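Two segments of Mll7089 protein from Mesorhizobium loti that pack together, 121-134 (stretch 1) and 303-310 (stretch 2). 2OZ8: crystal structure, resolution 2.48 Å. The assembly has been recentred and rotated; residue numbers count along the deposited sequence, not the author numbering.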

# COMPACT_ATOMS: atom_id res chain seq x y z
N PRO A 121 -12.58 -33.60 31.59
CA PRO A 121 -12.59 -32.16 31.90
C PRO A 121 -12.45 -31.37 30.60
O PRO A 121 -11.68 -31.77 29.72
CB PRO A 121 -11.33 -31.96 32.75
CG PRO A 121 -10.82 -33.39 33.13
CD PRO A 121 -11.37 -34.29 32.09
N LEU A 122 -13.18 -30.26 30.48
CA LEU A 122 -13.13 -29.46 29.23
C LEU A 122 -11.72 -29.10 28.69
O LEU A 122 -11.43 -29.34 27.52
CB LEU A 122 -14.05 -28.24 29.32
CG LEU A 122 -14.13 -27.38 28.06
CD1 LEU A 122 -14.65 -28.16 26.81
CD2 LEU A 122 -14.98 -26.19 28.34
N HIS A 123 -10.85 -28.57 29.54
CA HIS A 123 -9.49 -28.23 29.13
C HIS A 123 -8.66 -29.37 28.51
O HIS A 123 -7.91 -29.14 27.54
CB HIS A 123 -8.73 -27.53 30.27
CG HIS A 123 -8.35 -28.42 31.40
ND1 HIS A 123 -7.07 -28.95 31.55
CD2 HIS A 123 -9.06 -28.86 32.47
CE1 HIS A 123 -7.01 -29.67 32.66
NE2 HIS A 123 -8.21 -29.64 33.23
N VAL A 124 -8.78 -30.57 29.07
CA VAL A 124 -8.09 -31.74 28.51
C VAL A 124 -8.63 -32.02 27.09
O VAL A 124 -7.86 -32.18 26.15
CB VAL A 124 -8.21 -33.00 29.43
CG1 VAL A 124 -7.54 -34.21 28.77
CG2 VAL A 124 -7.63 -32.72 30.87
N LEU A 125 -9.95 -32.02 26.95
CA LEU A 125 -10.58 -32.11 25.63
C LEU A 125 -10.07 -30.97 24.71
O LEU A 125 -9.90 -31.17 23.49
CB LEU A 125 -12.11 -32.06 25.74
CG LEU A 125 -12.92 -32.13 24.45
CD1 LEU A 125 -12.81 -33.52 23.68
CD2 LEU A 125 -14.40 -31.77 24.75
N LEU A 126 -9.82 -29.79 25.30
CA LEU A 126 -9.33 -28.63 24.49
C LEU A 126 -7.85 -28.76 24.12
O LEU A 126 -7.34 -27.90 23.41
CB LEU A 126 -9.66 -27.26 25.13
CG LEU A 126 -11.17 -26.96 25.23
CD1 LEU A 126 -11.43 -25.66 25.94
CD2 LEU A 126 -11.89 -27.08 23.85
N GLY A 127 -7.22 -29.86 24.54
CA GLY A 127 -5.82 -30.16 24.26
C GLY A 127 -4.84 -29.60 25.28
O GLY A 127 -3.65 -29.55 25.01
N SER A 128 -5.28 -29.20 26.47
CA SER A 128 -4.36 -28.57 27.40
C SER A 128 -3.23 -29.50 27.77
O SER A 128 -3.36 -30.72 27.66
CB SER A 128 -5.06 -28.08 28.68
OG SER A 128 -5.37 -29.18 29.55
N ARG A 129 -2.13 -28.90 28.23
CA ARG A 129 -1.00 -29.61 28.80
C ARG A 129 -0.81 -29.10 30.22
O ARG A 129 -0.00 -29.62 30.97
CB ARG A 129 0.29 -29.34 28.04
CG ARG A 129 0.23 -29.57 26.55
CD ARG A 129 1.62 -29.99 26.03
NE ARG A 129 1.82 -29.47 24.69
CZ ARG A 129 2.57 -30.06 23.77
NH1 ARG A 129 3.22 -31.18 24.07
NH2 ARG A 129 2.66 -29.54 22.56
N ARG A 130 -1.53 -28.05 30.58
CA ARG A 130 -1.44 -27.56 31.93
C ARG A 130 -2.82 -27.39 32.52
O ARG A 130 -3.83 -27.55 31.84
CB ARG A 130 -0.56 -26.30 32.03
CG ARG A 130 -0.97 -25.05 31.17
CD ARG A 130 0.28 -24.10 30.93
NE ARG A 130 1.34 -24.87 30.24
CZ ARG A 130 2.65 -24.79 30.50
NH1 ARG A 130 3.10 -23.95 31.43
NH2 ARG A 130 3.51 -25.56 29.83
N ASN A 131 -2.87 -27.10 33.80
CA ASN A 131 -4.14 -27.00 34.45
C ASN A 131 -4.32 -25.68 35.17
O ASN A 131 -5.29 -25.50 35.90
CB ASN A 131 -4.41 -28.25 35.32
CG ASN A 131 -3.92 -28.12 36.73
OD1 ASN A 131 -2.83 -27.59 36.99
ND2 ASN A 131 -4.74 -28.59 37.69
N ARG A 132 -3.40 -24.74 34.96
CA ARG A 132 -3.57 -23.46 35.60
C ARG A 132 -3.10 -22.27 34.81
O ARG A 132 -2.25 -22.39 33.92
CB ARG A 132 -2.94 -23.46 36.98
CG ARG A 132 -1.50 -23.21 36.97
CD ARG A 132 -0.92 -23.31 38.32
NE ARG A 132 0.50 -23.06 38.22
CZ ARG A 132 1.28 -22.89 39.29
NH1 ARG A 132 0.74 -22.98 40.51
NH2 ARG A 132 2.58 -22.65 39.11
N VAL A 133 -3.66 -21.12 35.17
CA VAL A 133 -3.34 -19.84 34.57
C VAL A 133 -3.32 -18.75 35.63
O VAL A 133 -4.08 -18.79 36.57
CB VAL A 133 -4.36 -19.53 33.46
CG1 VAL A 133 -5.74 -19.29 34.00
CG2 VAL A 133 -3.85 -18.39 32.60
N LYS A 134 -2.45 -17.78 35.49
CA LYS A 134 -2.49 -16.57 36.33
C LYS A 134 -3.78 -15.80 36.22
O LYS A 134 -4.33 -15.60 35.11
CB LYS A 134 -1.37 -15.63 35.92
CG LYS A 134 -0.00 -16.27 36.06
CD LYS A 134 1.10 -15.24 35.87
CE LYS A 134 1.82 -15.53 34.62
NZ LYS A 134 3.05 -14.69 34.61
N GLY A 303 -14.18 -19.72 31.23
CA GLY A 303 -13.10 -19.54 30.27
C GLY A 303 -11.79 -20.05 30.82
O GLY A 303 -10.79 -20.01 30.13
N VAL A 304 -11.77 -20.52 32.07
CA VAL A 304 -10.54 -21.10 32.61
C VAL A 304 -9.94 -22.21 31.70
O VAL A 304 -8.73 -22.38 31.58
CB VAL A 304 -10.69 -21.55 34.12
CG1 VAL A 304 -11.63 -22.79 34.30
CG2 VAL A 304 -9.32 -21.77 34.77
N HIS A 305 -10.83 -22.92 31.01
CA HIS A 305 -10.44 -24.07 30.24
C HIS A 305 -9.75 -23.71 28.94
O HIS A 305 -8.80 -24.40 28.56
CB HIS A 305 -11.65 -24.93 30.01
CG HIS A 305 -12.19 -25.51 31.27
ND1 HIS A 305 -11.71 -26.68 31.81
CD2 HIS A 305 -13.16 -25.07 32.12
CE1 HIS A 305 -12.35 -26.93 32.94
NE2 HIS A 305 -13.24 -25.98 33.14
N MET A 306 -10.22 -22.68 28.25
CA MET A 306 -9.52 -22.15 27.08
C MET A 306 -8.26 -21.45 27.53
O MET A 306 -7.27 -21.48 26.85
CB MET A 306 -10.43 -21.22 26.24
CG MET A 306 -11.78 -21.87 25.85
SD MET A 306 -13.19 -21.76 27.02
CE MET A 306 -13.42 -20.02 26.68
N ALA A 307 -8.29 -20.81 28.70
CA ALA A 307 -7.09 -20.06 29.13
C ALA A 307 -5.95 -21.01 29.31
O ALA A 307 -4.85 -20.72 28.85
CB ALA A 307 -7.34 -19.23 30.41
N VAL A 308 -6.18 -22.13 30.00
CA VAL A 308 -5.11 -23.08 30.23
C VAL A 308 -4.84 -23.86 28.96
O VAL A 308 -3.75 -24.37 28.84
CB VAL A 308 -5.32 -24.10 31.47
CG1 VAL A 308 -5.84 -23.43 32.72
CG2 VAL A 308 -6.20 -25.28 31.11
N ALA A 309 -5.79 -23.98 28.02
CA ALA A 309 -5.51 -24.82 26.86
C ALA A 309 -4.77 -24.12 25.70
O ALA A 309 -4.05 -24.76 24.93
CB ALA A 309 -6.76 -25.55 26.37
N LEU A 310 -4.94 -22.81 25.57
CA LEU A 310 -4.22 -22.09 24.50
C LEU A 310 -2.84 -21.74 25.00
O LEU A 310 -2.70 -21.31 26.15
CB LEU A 310 -4.96 -20.81 24.07
CG LEU A 310 -6.33 -20.99 23.43
CD1 LEU A 310 -7.05 -19.64 23.39
CD2 LEU A 310 -6.17 -21.57 22.06
O HOH W 1 -4.92 -26.42 22.89
O HOH W 2 -1.96 -25.87 27.87

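Stretch 1 starts with a short helix, Leu-122 to Leu-125, preceded by Pro-121 at its N-cap, and ends in a strand, Arg-132 to Lys-134. Stretch 2 is essentially one helix, Val-304 to Ala-309. The first helix closes in a Schellman motif at Gly-127, whose phi of 88° favours glycine; there Gly-127 N bonds to Val-124 O at 2.9 Å and Ser-128 N to His-123 O at 2.8 Å. The strand crosses the second helix at 90°, with the axes 7.4 Å apart. The backbones come closest at Ser-128 and Ala-309, whose CA atoms lie 4.0 Å apart, and the side chains there are small, a serine and an alanine. Together the stretches bury 589 Å².

The direct hydrogen bond across the contact runs from backbone to side chain: His-123 N donates to His-305 ND1 at 3.1 Å. A first-turn amide has no carbonyl of its own helix to bond to, and the imidazole nitrogen serves instead. His-305 must therefore carry no proton on ND1, while its NE2 is satisfied elsewhere in the structure. Leu-122 covers one face of this ring, its CB 4.0 Å from the ring centroid in a CH-pi contact. The His-123 and His-305 rings meet rim to rim, centroids 5.5 Å apart, without stacking.

His-123, in the p rotamer, turns its own ND1 to Ser-128 OG at 2.6 Å. This hydrogen bond ties the helix to the loop that follows it and gives the buried serine hydroxyl a polar partner, leaving Ser-128 CB to pack on Ala-309 CB at 3.8 Å.

Val-308 is the most covered residue of the contact, and its two methyls reach different parts of stretch 1. CG2 lies 3.5 Å from His-123 CB and 3.4 Å from Arg-130 O; CG1 lies 3.6 Å from Arg-132 N. A branched, compact side chain suits this hollow, which is lined largely by backbone. Val-133, the strand residue pointing toward the helix, sets its CG1 3.9 Å from Ala-307 CB, whereas Arg-132 points away and remains exposed. Leu-126 contributes the longer reach: its CB meets Ala-309 CB at 3.6 Å and its CD1 meets Met-306 CG at 3.8 Å.

Two waters bridge backbone atoms of the two stretches. One donates to both Leu-126 O (2.9 Å) and Ala-309 O (2.8 Å) from its oxygen; the other's oxygen accepts from Arg-129 N at 3.1 Å and donates to Val-308 O at 2.5 Å. Here serine meets alanine at the closest CA approach, a valine fills the space against backbone atoms, and a histidine nitrogen accepts from a first-turn amide.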